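Beta-ketoacyl-[acyl-carrier-protein] synthase FabY (Pseudomonas aeruginosa, PDB 4CW4) catalyses the condensation of acetyl-CoA with malonyl-ACP to acetoacetyl-ACP, the primer that starts fatty acid biosynthesis, and works as a homodimer. Local coordinates at residues Glu181-Arg186 and Ile596-Gly601; Glu335-Ile340 and Glu357-Thr362; Thr390-Asn395 and Asn543-Val548. One frame throughout, in Å; residues are numbered along the deposited sequence.

Contact 1: Glu181-Arg186 and Ile596-Gly601; sequences ELYNSR and IIYNFG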
ATOM      1  N   GLU A 181     -20.049  17.114   1.055  1.00 17.93           N
ATOM      2  CA  GLU A 181     -21.188  17.824   1.635  1.00 19.53           C
ATOM      3  C   GLU A 181     -22.053  16.918   2.500  1.00 17.40           C
ATOM      4  O   GLU A 181     -22.955  17.387   3.201  1.00 18.25           O
ATOM      5  CB  GLU A 181     -22.055  18.432   0.530  1.00 23.21           C
ATOM      6  CG  GLU A 181     -21.326  19.453  -0.320  1.00 27.08           C
ATOM      7  CD  GLU A 181     -22.181  19.986  -1.462  1.00 31.05           C
ATOM      8  OE1 GLU A 181     -23.288  19.440  -1.705  1.00 32.52           O
ATOM      9  OE2 GLU A 181     -21.738  20.946  -2.121  1.00 32.87           O
ATOM     10  N   LEU A 182     -21.783  15.620   2.463  1.00 14.78           N
ATOM     11  CA  LEU A 182     -22.683  14.664   3.103  1.00 15.67           C
ATOM     12  C   LEU A 182     -22.364  14.333   4.552  1.00 15.15           C
ATOM     13  O   LEU A 182     -23.151  13.626   5.208  1.00 16.19           O
ATOM     14  CB  LEU A 182     -22.705  13.380   2.289  1.00 16.16           C
ATOM     15  CG  LEU A 182     -23.140  13.504   0.826  1.00 18.53           C
ATOM     16  CD1 LEU A 182     -22.992  12.153   0.168  1.00 18.40           C
ATOM     17  CD2 LEU A 182     -24.564  13.999   0.700  1.00 19.82           C
ATOM     18  N   TYR A 183     -21.219  14.814   5.042  1.00 14.57           N
ATOM     19  CA  TYR A 183     -20.796  14.560   6.420  1.00 14.61           C
ATOM     20  C   TYR A 183     -19.763  15.613   6.776  1.00 15.11           C
ATOM     21  O   TYR A 183     -19.399  16.436   5.922  1.00 14.80           O
ATOM     22  CB  TYR A 183     -20.238  13.121   6.597  1.00 13.49           C
ATOM     23  CG  TYR A 183     -18.833  12.952   6.060  1.00 12.94           C
ATOM     24  CD1 TYR A 183     -18.589  12.779   4.700  1.00 12.63           C
ATOM     25  CD2 TYR A 183     -17.747  12.965   6.917  1.00 13.21           C
ATOM     26  CE1 TYR A 183     -17.322  12.651   4.230  1.00 12.64           C
ATOM     27  CE2 TYR A 183     -16.484  12.852   6.449  1.00 11.58           C
ATOM     28  CZ  TYR A 183     -16.276  12.689   5.095  1.00 11.84           C
ATOM     29  OH  TYR A 183     -15.006  12.589   4.587  1.00 12.75           O
ATOM     30  N   ASN A 184     -19.277  15.575   8.019  1.00 16.42           N
ATOM     31  CA  ASN A 184     -18.274  16.530   8.488  1.00 17.59           C
ATOM     32  C   ASN A 184     -16.890  16.211   7.921  1.00 16.24           C
ATOM     33  O   ASN A 184     -16.081  15.549   8.566  1.00 17.23           O
ATOM     34  CB  ASN A 184     -18.225  16.545  10.018  1.00 22.02           C
ATOM     35  CG  ASN A 184     -17.116  17.427  10.548  1.00 26.83           C
ATOM     36  OD1 ASN A 184     -16.664  18.359   9.869  1.00 28.22           O
ATOM     37  ND2 ASN A 184     -16.653  17.129  11.756  1.00 29.24           N
ATOM     38  N   SER A 185     -16.635  16.687   6.708  1.00 15.49           N
ATOM     39  CA  SER A 185     -15.488  16.244   5.917  1.00 15.68           C
ATOM     40  C   SER A 185     -14.316  17.222   5.936  1.00 16.92           C
ATOM     41  O   SER A 185     -13.382  17.085   5.138  1.00 16.72           O
ATOM     42  CB  SER A 185     -15.930  16.074   4.481  1.00 16.24           C
ATOM     43  OG  SER A 185     -16.417  17.316   4.010  1.00 17.04           O
ATOM     44  N   ARG A 186     -14.363  18.200   6.835  1.00 18.64           N
ATOM     45  CA  ARG A 186     -13.310  19.213   6.911  1.00 21.82           C
ATOM     46  C   ARG A 186     -11.911  18.584   6.957  1.00 20.42           C
ATOM     47  O   ARG A 186     -11.636  17.678   7.747  1.00 21.14           O
ATOM     48  CB  ARG A 186     -13.533  20.132   8.119  1.00 26.73           C
ATOM     49  CG  ARG A 186     -14.801  20.963   8.036  1.00 32.19           C
ATOM     50  CD  ARG A 186     -15.018  21.787   9.306  1.00 36.78           C
ATOM     51  NE  ARG A 186     -16.174  22.680   9.206  1.00 40.08           N
ATOM     52  CZ  ARG A 186     -17.442  22.273   9.229  1.00 42.24           C
ATOM     53  NH1 ARG A 186     -17.731  20.980   9.334  1.00 42.96           N
ATOM     54  NH2 ARG A 186     -18.424  23.162   9.135  1.00 43.17           N
ATOM     55  N   ILE A 596     -24.884   9.405   6.197  1.00 12.43           N
ATOM     56  CA  ILE A 596     -23.515   8.940   6.205  1.00 12.57           C
ATOM     57  C   ILE A 596     -23.044   8.762   7.642  1.00 13.66           C
ATOM     58  O   ILE A 596     -23.237   9.636   8.493  1.00 15.93           O
ATOM     59  CB  ILE A 596     -22.602   9.935   5.436  1.00 12.42           C
ATOM     60  CG1 ILE A 596     -23.084  10.089   3.994  1.00 12.72           C
ATOM     61  CG2 ILE A 596     -21.150   9.484   5.499  1.00 12.89           C
ATOM     62  CD1 ILE A 596     -23.247   8.811   3.227  1.00 13.16           C
ATOM     63  N   ILE A 597     -22.398   7.632   7.889  1.00 14.37           N
ATOM     64  CA  ILE A 597     -21.859   7.323   9.208  1.00 14.90           C
ATOM     65  C   ILE A 597     -20.465   7.915   9.339  1.00 15.64           C
ATOM     66  O   ILE A 597     -19.571   7.576   8.578  1.00 16.46           O
ATOM     67  CB  ILE A 597     -21.767   5.794   9.419  1.00 16.68           C
ATOM     68  CG1 ILE A 597     -23.147   5.141   9.194  1.00 18.68           C
ATOM     69  CG2 ILE A 597     -21.217   5.493  10.821  1.00 16.89           C
ATOM     70  CD1 ILE A 597     -23.104   3.640   8.940  1.00 21.39           C
ATOM     71  N   TYR A 598     -20.283   8.791  10.317  1.00 14.70           N
ATOM     72  CA  TYR A 598     -18.978   9.376  10.604  1.00 15.70           C
ATOM     73  C   TYR A 598     -18.939   9.666  12.099  1.00 16.41           C
ATOM     74  O   TYR A 598     -19.358  10.732  12.562  1.00 19.06           O
ATOM     75  CB  TYR A 598     -18.703  10.650   9.803  1.00 15.68           C
ATOM     76  CG  TYR A 598     -17.311  11.209  10.053  1.00 16.49           C
ATOM     77  CD1 TYR A 598     -16.190  10.541   9.597  1.00 16.49           C
ATOM     78  CD2 TYR A 598     -17.123  12.399  10.744  1.00 16.68           C
ATOM     79  CE1 TYR A 598     -14.921  11.024   9.830  1.00 17.35           C
ATOM     80  CE2 TYR A 598     -15.855  12.899  10.978  1.00 18.22           C
ATOM     81  CZ  TYR A 598     -14.757  12.199  10.526  1.00 17.94           C
ATOM     82  OH  TYR A 598     -13.487  12.673  10.746  1.00 18.98           O
ATOM     83  N   ASN A 599     -18.442   8.693  12.848  1.00 15.70           N
ATOM     84  CA  ASN A 599     -18.586   8.668  14.298  1.00 16.96           C
ATOM     85  C   ASN A 599     -17.349   9.157  15.059  1.00 17.65           C
ATOM     86  O   ASN A 599     -17.038   8.639  16.146  1.00 17.66           O
ATOM     87  CB  ASN A 599     -18.935   7.244  14.734  1.00 18.77           C
ATOM     88  CG  ASN A 599     -19.672   7.194  16.047  1.00 20.07           C
ATOM     89  OD1 ASN A 599     -20.547   8.014  16.312  1.00 21.37           O
ATOM     90  ND2 ASN A 599     -19.321   6.226  16.885  1.00 20.02           N
ATOM     91  N   PHE A 600     -16.677  10.159  14.496  1.00 18.29           N
ATOM     92  CA  PHE A 600     -15.523  10.803  15.115  1.00 19.98           C
ATOM     93  C   PHE A 600     -15.723  11.153  16.588  1.00 20.25           C
ATOM     94  O   PHE A 600     -16.645  11.878  16.956  1.00 20.46           O
ATOM     95  CB  PHE A 600     -15.162  12.063  14.321  1.00 21.41           C
ATOM     96  CG  PHE A 600     -13.907  12.756  14.796  1.00 21.69           C
ATOM     97  CD1 PHE A 600     -13.939  13.606  15.885  1.00 23.44           C
ATOM     98  CD2 PHE A 600     -12.706  12.582  14.127  1.00 21.94           C
ATOM     99  CE1 PHE A 600     -12.784  14.248  16.314  1.00 23.49           C
ATOM    100  CE2 PHE A 600     -11.546  13.236  14.547  1.00 22.14           C
ATOM    101  CZ  PHE A 600     -11.584  14.058  15.640  1.00 23.14           C
ATOM    102  N   GLY A 601     -14.849  10.603  17.427  1.00 21.06           N
ATOM    103  CA  GLY A 601     -14.783  10.947  18.834  1.00 22.07           C
ATOM    104  C   GLY A 601     -15.873  10.379  19.711  1.00 22.84           C
ATOM    105  O   GLY A 601     -15.984  10.778  20.869  1.00 24.63           O
TER
HETATM  106  O   HOH W   1     -25.522  12.205   5.344  1.00 16.62           O

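Contact 2: Glu335-Ile340 and Glu357-Thr362; sequences EGLRLI and ENCGFT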
ATOM      1  N   GLU A 335      -5.249  14.629 -28.979  1.00 15.42           N
ATOM      2  CA  GLU A 335      -4.673  14.359 -30.287  1.00 18.49           C
ATOM      3  C   GLU A 335      -4.829  12.895 -30.698  1.00 17.92           C
ATOM      4  O   GLU A 335      -5.079  12.602 -31.866  1.00 18.97           O
ATOM      5  CB  GLU A 335      -3.206  14.773 -30.336  1.00 22.29           C
ATOM      6  CG  GLU A 335      -3.004  16.274 -30.437  1.00 25.48           C
ATOM      7  CD  GLU A 335      -3.689  16.907 -31.659  1.00 28.74           C
ATOM      8  OE1 GLU A 335      -3.735  16.298 -32.750  1.00 29.56           O
ATOM      9  OE2 GLU A 335      -4.196  18.026 -31.512  1.00 30.43           O
ATOM     10  N   GLY A 336      -4.702  11.980 -29.739  1.00 17.26           N
ATOM     11  CA  GLY A 336      -4.882  10.568 -30.029  1.00 17.24           C
ATOM     12  C   GLY A 336      -6.284  10.285 -30.531  1.00 16.94           C
ATOM     13  O   GLY A 336      -6.480   9.575 -31.513  1.00 17.41           O
ATOM     14  N   LEU A 337      -7.277  10.861 -29.866  1.00 16.02           N
ATOM     15  CA  LEU A 337      -8.652  10.659 -30.269  1.00 16.40           C
ATOM     16  C   LEU A 337      -8.964  11.329 -31.605  1.00 16.82           C
ATOM     17  O   LEU A 337      -9.782  10.830 -32.380  1.00 17.26           O
ATOM     18  CB  LEU A 337      -9.603  11.147 -29.175  1.00 15.50           C
ATOM     19  CG  LEU A 337      -9.519  10.352 -27.866  1.00 15.03           C
ATOM     20  CD1 LEU A 337     -10.212  11.097 -26.735  1.00 16.21           C
ATOM     21  CD2 LEU A 337     -10.129   8.948 -28.047  1.00 14.47           C
ATOM     22  N   ARG A 338      -8.321  12.459 -31.884  1.00 17.70           N
ATOM     23  CA  ARG A 338      -8.500  13.120 -33.174  1.00 19.19           C
ATOM     24  C   ARG A 338      -8.080  12.204 -34.313  1.00 21.04           C
ATOM     25  O   ARG A 338      -8.691  12.208 -35.379  1.00 22.47           O
ATOM     26  CB  ARG A 338      -7.693  14.416 -33.216  1.00 19.26           C
ATOM     27  CG  ARG A 338      -8.338  15.542 -32.438  1.00 21.27           C
ATOM     28  CD  ARG A 338      -7.473  16.801 -32.471  1.00 23.21           C
ATOM     29  NE  ARG A 338      -8.201  17.976 -31.992  1.00 24.53           N
ATOM     30  CZ  ARG A 338      -7.627  19.116 -31.614  1.00 27.38           C
ATOM     31  NH1 ARG A 338      -6.303  19.254 -31.666  1.00 28.63           N
ATOM     32  NH2 ARG A 338      -8.375  20.132 -31.205  1.00 28.48           N
ATOM     33  N   LEU A 339      -7.033  11.424 -34.089  1.00 21.77           N
ATOM     34  CA  LEU A 339      -6.546  10.498 -35.108  1.00 23.00           C
ATOM     35  C   LEU A 339      -7.544   9.376 -35.329  1.00 23.84           C
ATOM     36  O   LEU A 339      -7.787   8.986 -36.467  1.00 24.31           O
ATOM     37  CB  LEU A 339      -5.190   9.914 -34.708  1.00 25.06           C
ATOM     38  CG  LEU A 339      -3.993  10.853 -34.842  1.00 28.27           C
ATOM     39  CD1 LEU A 339      -2.733  10.207 -34.304  1.00 29.51           C
ATOM     40  CD2 LEU A 339      -3.773  11.257 -36.292  1.00 29.30           C
ATOM     41  N   ILE A 340      -8.119   8.855 -34.244  1.00 24.44           N
ATOM     42  CA  ILE A 340      -9.100   7.784 -34.356  1.00 25.23           C
ATOM     43  C   ILE A 340     -10.368   8.267 -35.059  1.00 25.38           C
ATOM     44  O   ILE A 340     -10.926   7.557 -35.898  1.00 26.52           O
ATOM     45  CB  ILE A 340      -9.432   7.194 -32.977  1.00 26.12           C
ATOM     46  CG1 ILE A 340      -8.225   6.407 -32.466  1.00 27.23           C
ATOM     47  CG2 ILE A 340     -10.662   6.243 -33.035  1.00 25.81           C
ATOM     48  CD1 ILE A 340      -8.282   6.100 -31.022  1.00 26.77           C
ATOM     49  N   GLU A 357     -10.396   0.381 -32.008  1.00 12.83           N
ATOM     50  CA  GLU A 357      -9.373   1.391 -32.273  1.00 14.00           C
ATOM     51  C   GLU A 357      -9.297   2.278 -31.023  1.00 12.94           C
ATOM     52  O   GLU A 357     -10.314   2.774 -30.536  1.00 13.09           O
ATOM     53  CB  GLU A 357      -9.695   2.211 -33.518  1.00 16.74           C
ATOM     54  CG  GLU A 357      -9.794   1.387 -34.795  1.00 21.39           C
ATOM     55  CD  GLU A 357      -8.487   0.718 -35.165  1.00 25.70           C
ATOM     56  OE1 GLU A 357      -7.421   1.336 -34.959  1.00 26.67           O
ATOM     57  OE2 GLU A 357      -8.528  -0.437 -35.652  1.00 29.35           O
ATOM     58  N   ASN A 358      -8.100   2.445 -30.477  1.00 12.45           N
ATOM     59  CA  ASN A 358      -7.961   3.132 -29.200  1.00 11.89           C
ATOM     60  C   ASN A 358      -6.555   3.681 -29.015  1.00 12.42           C
ATOM     61  O   ASN A 358      -5.684   3.474 -29.877  1.00 13.19           O
ATOM     62  CB  ASN A 358      -8.438   2.250 -28.017  1.00 10.20           C
ATOM     63  CG  ASN A 358      -7.661   0.954 -27.869  1.00 10.59           C
ATOM     64  OD1 ASN A 358      -6.495   0.858 -28.259  1.00 12.67           O
ATOM     65  ND2 ASN A 358      -8.289  -0.044 -27.232  1.00 11.03           N
ATOM     66  N   CYS A 359      -6.346   4.428 -27.931  1.00 11.64           N
ATOM     67  CA  CYS A 359      -5.099   5.178 -27.792  1.00 11.37           C
ATOM     68  C   CYS A 359      -4.741   5.544 -26.355  1.00 11.85           C
ATOM     69  O   CYS A 359      -4.082   6.558 -26.111  1.00 14.13           O
ATOM     70  CB  CYS A 359      -5.171   6.437 -28.651  1.00 12.92           C
ATOM     71  SG  CYS A 359      -6.547   7.559 -28.247  1.00 14.76           S
ATOM     72  N   GLY A 360      -5.103   4.680 -25.408  1.00 11.13           N
ATOM     73  CA  GLY A 360      -4.708   4.867 -24.019  1.00 11.02           C
ATOM     74  C   GLY A 360      -5.905   4.886 -23.092  1.00 10.44           C
ATOM     75  O   GLY A 360      -7.050   5.098 -23.522  1.00 10.41           O
ATOM     76  N   PHE A 361      -5.642   4.677 -21.807  1.00  9.71           N
ATOM     77  CA  PHE A 361      -6.717   4.608 -20.846  1.00  9.84           C
ATOM     78  C   PHE A 361      -7.182   5.996 -20.409  1.00  9.55           C
ATOM     79  O   PHE A 361      -6.533   7.013 -20.685  1.00 11.17           O
ATOM     80  CB  PHE A 361      -6.395   3.634 -19.681  1.00 10.22           C
ATOM     81  CG  PHE A 361      -5.477   4.150 -18.588  1.00 12.24           C
ATOM     82  CD1 PHE A 361      -5.972   4.860 -17.512  1.00 12.43           C
ATOM     83  CD2 PHE A 361      -4.154   3.780 -18.568  1.00 14.00           C
ATOM     84  CE1 PHE A 361      -5.170   5.256 -16.474  1.00 14.16           C
ATOM     85  CE2 PHE A 361      -3.322   4.182 -17.514  1.00 14.84           C
ATOM     86  CZ  PHE A 361      -3.848   4.922 -16.476  1.00 14.41           C
ATOM     87  N   THR A 362      -8.334   6.022 -19.753  1.00  9.75           N
ATOM     88  CA  THR A 362      -8.911   7.223 -19.186  1.00 11.45           C
ATOM     89  C   THR A 362      -8.932   7.107 -17.671  1.00 10.33           C
ATOM     90  O   THR A 362      -9.473   6.152 -17.120  1.00 10.49           O
ATOM     91  CB  THR A 362     -10.346   7.393 -19.702  1.00 14.04           C
ATOM     92  OG1 THR A 362     -10.303   7.691 -21.101  1.00 16.82           O
ATOM     93  CG2 THR A 362     -11.087   8.510 -18.965  1.00 13.92           C
TER

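Contact 3: Thr390-Asn395 and Asn543-Val548; sequences TDVFIN and NNASGV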
ATOM      1  N   THR A 390     -14.996 -17.277  -4.769  1.00 11.70           N
ATOM      2  CA  THR A 390     -14.342 -18.530  -4.407  1.00 12.11           C
ATOM      3  C   THR A 390     -12.825 -18.491  -4.508  1.00 12.30           C
ATOM      4  O   THR A 390     -12.152 -19.249  -3.827  1.00 13.16           O
ATOM      5  CB  THR A 390     -14.875 -19.697  -5.246  1.00 13.34           C
ATOM      6  OG1 THR A 390     -14.898 -19.331  -6.613  1.00 13.93           O
ATOM      7  CG2 THR A 390     -16.287 -20.077  -4.818  1.00 15.18           C
ATOM      8  N   ASP A 391     -12.276 -17.625  -5.346  1.00 11.79           N
ATOM      9  CA  ASP A 391     -10.839 -17.577  -5.527  1.00 11.99           C
ATOM     10  C   ASP A 391     -10.439 -16.291  -6.194  1.00 11.60           C
ATOM     11  O   ASP A 391     -11.192 -15.739  -7.023  1.00 12.91           O
ATOM     12  CB  ASP A 391     -10.342 -18.710  -6.429  1.00 13.36           C
ATOM     13  CG  ASP A 391      -9.987 -19.994  -5.666  1.00 16.13           C
ATOM     14  OD1 ASP A 391      -9.154 -19.973  -4.714  1.00 17.95           O
ATOM     15  OD2 ASP A 391     -10.558 -21.033  -6.034  1.00 17.73           O
ATOM     16  N   VAL A 392      -9.228 -15.859  -5.863  1.00 11.01           N
ATOM     17  CA  VAL A 392      -8.484 -14.892  -6.643  1.00 10.39           C
ATOM     18  C   VAL A 392      -7.083 -15.432  -6.803  1.00  9.77           C
ATOM     19  O   VAL A 392      -6.445 -15.841  -5.827  1.00 12.35           O
ATOM     20  CB  VAL A 392      -8.409 -13.515  -5.940  1.00 11.72           C
ATOM     21  CG1 VAL A 392      -7.419 -12.569  -6.654  1.00 12.27           C
ATOM     22  CG2 VAL A 392      -9.803 -12.875  -5.860  1.00 12.51           C
ATOM     23  N   PHE A 393      -6.608 -15.428  -8.035  1.00 10.15           N
ATOM     24  CA  PHE A 393      -5.245 -15.836  -8.339  1.00 10.39           C
ATOM     25  C   PHE A 393      -4.430 -14.655  -8.818  1.00 10.28           C
ATOM     26  O   PHE A 393      -4.884 -13.842  -9.627  1.00 10.27           O
ATOM     27  CB  PHE A 393      -5.257 -16.962  -9.359  1.00 11.04           C
ATOM     28  CG  PHE A 393      -5.934 -18.202  -8.844  1.00 11.37           C
ATOM     29  CD1 PHE A 393      -5.347 -18.973  -7.852  1.00 12.65           C
ATOM     30  CD2 PHE A 393      -7.177 -18.565  -9.310  1.00 12.16           C
ATOM     31  CE1 PHE A 393      -6.002 -20.087  -7.353  1.00 13.62           C
ATOM     32  CE2 PHE A 393      -7.827 -19.678  -8.818  1.00 12.79           C
ATOM     33  CZ  PHE A 393      -7.232 -20.448  -7.849  1.00 13.65           C
ATOM     34  N   ILE A 394      -3.217 -14.573  -8.284  1.00 10.66           N
ATOM     35  CA  ILE A 394      -2.305 -13.481  -8.525  1.00 10.90           C
ATOM     36  C   ILE A 394      -0.961 -14.058  -8.957  1.00 10.65           C
ATOM     37  O   ILE A 394      -0.416 -14.935  -8.291  1.00 11.79           O
ATOM     38  CB  ILE A 394      -2.101 -12.665  -7.230  1.00 12.12           C
ATOM     39  CG1 ILE A 394      -3.403 -11.936  -6.854  1.00 13.91           C
ATOM     40  CG2 ILE A 394      -0.946 -11.683  -7.378  1.00 13.05           C
ATOM     41  CD1 ILE A 394      -3.409 -11.308  -5.446  1.00 14.19           C
ATOM     42  N   ASN A 395      -0.431 -13.563 -10.062  1.00 10.63           N
ATOM     43  CA  ASN A 395       0.851 -14.020 -10.594  1.00 10.49           C
ATOM     44  C   ASN A 395       1.586 -12.854 -11.234  1.00 11.80           C
ATOM     45  O   ASN A 395       1.004 -12.095 -12.018  1.00 12.37           O
ATOM     46  CB  ASN A 395       0.652 -15.111 -11.653  1.00 11.22           C
ATOM     47  CG  ASN A 395       0.095 -16.388 -11.062  1.00 12.67           C
ATOM     48  OD1 ASN A 395      -1.134 -16.578 -11.003  1.00 13.45           O
ATOM     49  ND2 ASN A 395       0.989 -17.266 -10.601  1.00 13.88           N
ATOM     50  N   ASN A 543       1.877  -6.912 -12.161  1.00 12.83           N
ATOM     51  CA  ASN A 543       0.756  -7.234 -11.304  1.00 11.74           C
ATOM     52  C   ASN A 543      -0.408  -7.744 -12.133  1.00 11.30           C
ATOM     53  O   ASN A 543      -0.853  -7.070 -13.046  1.00 13.62           O
ATOM     54  CB  ASN A 543       0.382  -5.997 -10.471  1.00 12.25           C
ATOM     55  CG  ASN A 543       1.378  -5.752  -9.345  1.00 12.01           C
ATOM     56  OD1 ASN A 543       1.435  -6.519  -8.381  1.00 12.23           O
ATOM     57  ND2 ASN A 543       2.189  -4.711  -9.471  1.00 12.93           N
ATOM     58  N   ASN A 544      -0.864  -8.956 -11.839  1.00 10.29           N
ATOM     59  CA  ASN A 544      -1.978  -9.569 -12.564  1.00 10.18           C
ATOM     60  C   ASN A 544      -2.857 -10.296 -11.575  1.00  9.63           C
ATOM     61  O   ASN A 544      -2.358 -10.918 -10.640  1.00 10.70           O
ATOM     62  CB  ASN A 544      -1.490 -10.597 -13.595  1.00 11.17           C
ATOM     63  CG  ASN A 544      -0.439 -10.040 -14.536  1.00 10.86           C
ATOM     64  OD1 ASN A 544      -0.754  -9.402 -15.545  1.00 11.60           O
ATOM     65  ND2 ASN A 544       0.824 -10.280 -14.212  1.00 11.81           N
ATOM     66  N   ALA A 545      -4.166 -10.261 -11.798  1.00  9.98           N
ATOM     67  CA  ALA A 545      -5.085 -11.009 -10.950  1.00  9.45           C
ATOM     68  C   ALA A 545      -6.329 -11.376 -11.705  1.00  9.82           C
ATOM     69  O   ALA A 545      -6.760 -10.634 -12.588  1.00 10.75           O
ATOM     70  CB  ALA A 545      -5.450 -10.218  -9.687  1.00 10.42           C
ATOM     71  N   SER A 546      -6.899 -12.530 -11.344  1.00  9.98           N
ATOM     72  CA  SER A 546      -8.202 -12.927 -11.852  1.00  9.58           C
ATOM     73  C   SER A 546      -9.037 -13.487 -10.715  1.00  8.95           C
ATOM     74  O   SER A 546      -8.543 -14.270  -9.897  1.00 10.56           O
ATOM     75  CB  SER A 546      -8.079 -13.976 -12.960  1.00 10.89           C
ATOM     76  OG  SER A 546      -7.233 -13.528 -13.995  1.00 10.21           O
ATOM     77  N   GLY A 547     -10.289 -13.047 -10.638  1.00 10.80           N
ATOM     78  CA  GLY A 547     -11.209 -13.503  -9.612  1.00 10.21           C
ATOM     79  C   GLY A 547     -12.379 -14.297 -10.156  1.00 10.44           C
ATOM     80  O   GLY A 547     -12.815 -14.070 -11.294  1.00 11.26           O
ATOM     81  N   VAL A 548     -12.912 -15.189  -9.326  1.00 10.66           N
ATOM     82  CA  VAL A 548     -14.062 -16.018  -9.680  1.00 10.14           C
ATOM     83  C   VAL A 548     -15.260 -15.624  -8.825  1.00 10.54           C
ATOM     84  O   VAL A 548     -15.205 -15.671  -7.592  1.00 10.62           O
ATOM     85  CB  VAL A 548     -13.747 -17.518  -9.466  1.00 11.21           C
ATOM     86  CG1 VAL A 548     -14.935 -18.375  -9.887  1.00 11.83           C
ATOM     87  CG2 VAL A 548     -12.512 -17.915 -10.245  1.00 12.29           C
TER

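Contact 1: Glu181-Arg186 and Ile596-Gly601
Two irregular loops meet here through a row of apolar bumps, with two tyrosines at one end and a water at the other. I596 is one of the two main bumps, the other being Y598. Its first torsion sets CG1 anti to the carbonyl carbon and CG2 anti to the backbone N, so the β-branch splits against the facing loop: CG1 rests on L182 CB (3.7 Å) while CG2 lies against Y183 CB (3.9 Å). A forked isoleucine suits this spot because one residue serves two neighbours. Beside this fork a water joins the backbones, donating to L182 O (2.8 Å) and accepting from I596 N (3.0 Å), which pairs two polar groups where the chains stay too far apart to bond directly.

Y183 holds CG in the crowded position between its backbone N and carbonyl carbon (chi1 77°), which brings CD2 over the ring of Y598. CD2 of Y183 stands above one face of that ring, nearest CG of Y598 at 3.6 Å and offset toward the rim. The planes make an angle of 53°, so the rings cross obliquely. Y598, with CG anti to its backbone N, also takes N184 O against its CE2 (3.6 Å). N184 is the centre of an inverse gamma turn, and its OD1 accepts R186 NH1 from above the carbonyl plane at 2.9 Å. S185 CB lies over a face of the Y183 ring.

H188 serves both tyrosines, since its ND1 is hydrogen-bonded to Y183 OH and its ring meets that of Y598, which also meets Y271. N599 and F600 pack on F399 and S402 of the second subunit. Beneath the loops runs helix 190-204, where L182 rests on V197, Y183 on Q193 and I596 on V196.

Contact 2: Glu335-Ile340 and Glu357-Thr362
E335 is engaged within its own helix: R338 NH1 reaches back one turn to E335 OE2 in a very short salt bridge of 2.4 Å, met from above the carboxylate plane, and the pair takes no part in the packing on 357-362. G336 does. It offers bare backbone, and the sulfur of C359 settles on it with SG 3.6 Å from G336 C; any side chain there would collide with the sulfur, so glycine suits the spot. C359 is small enough to nestle so close to a helix, its SG in the crowded position between its own backbone N and carbonyl carbon (chi1 59°). L337, buried and packed on V346, turns its CD2 methyl to the same sulfur at 3.8 Å. One helical turn after G336, I340 drives CD1 along the loop backbone, 3.5 Å from N358 CA and 3.6 Å from C359 SG, while the I340 and E357 side chains cross obliquely, CG2 lying near E357 CB.

N358 points its CB away from the helix, and its amide is bonded to other residues, ND2 to R353 O and OD1 to R447 NH1. G360 has a positive phi at which a CB would press on the carbonyl O of C359, so glycine suits it. F361 follows, its ring meeting H477. This is a short helix packed on a loop that borders a ketosynthase active site: the N358 side chain lies about 10 Å from that of H439, like H477 a predicted catalytic histidine.

Contact 3: Thr390-Asn395 and Asn543-Val548
Strands 390-394 and 543-548 run antiparallel, their axes 168° apart in direction and 4.7 Å at closest approach, and nearly every bond between them is backbone to backbone. F393 and S546 form the hydrogen-bonded pair at the middle: F393 N gives to S546 O at 2.9 Å and S546 N to F393 O at 3.0 Å, both donors lying in the carbonyl plane. Toward one end V548 N meets D391 O almost along the C=O axis (2.9 Å), and T390 N reaches V548 O over a longer 3.3 Å. F393 O also receives a CA-H...O contact from A545 CA at 3.1 Å. On their outer side A545 and G547 bond through their backbones to S537 and I535 of strand 532-539.

This pair belongs to the α/β thiolase fold of ketosynthases, in which helices separate and cover β-sheets. V392, I394 and A545 point to the face packed by helix 288-301, which starts just beyond C286, assigned as the active-site cysteine and, as in related ketosynthases, probably the nucleophile. V392 O accepts from Q294 NE2 of that helix; I394 CG1 lies 3.9 Å from A545 CB, and the small alanine and G547 keep that face low. S546 faces helix 409-425, and its buried hydroxyl is bonded to T413 OG1 of that helix and to N536 OD1 of strand 532-539.

At the other end the backbone bond from N395 N to N544 O is weak. N544 adds a side-chain bond here: ND2 gives a straight bond (162°) to N395 O, 2.9 Å away and in both the carbonyl and amide planes. ND2 is also bonded to D397 OD1; the two N-H groups of a primary amide can serve both acceptors, whereas a backbone amide has one. N395 ND2 is satisfied by V276 O of the second subunit, and D391 OD2 by a salt bridge to R633 of that same subunit.

Going from the N terminus, residues 181-186 open the longest loop, which contact 1 closes only at 596-601, after 409 intervening residues. The other two contacts are nested inside it and follow each other in series without crossing. Contact 2 closes first, a short excursion from helix 334-341 back to the loop before strand 366-374. Contact 3 then spans 147 residues, joining strand 387-394 to strand 543-550. Contact 1 lies on the opposite side of the chain's centre from both, tying the loop ahead of helix 190-204 to the one after helix 565-590. Contacts 2 and 3, about 12 Å apart at nearest atoms, both approach H439, while contacts 1 and 3 both touch the second subunit.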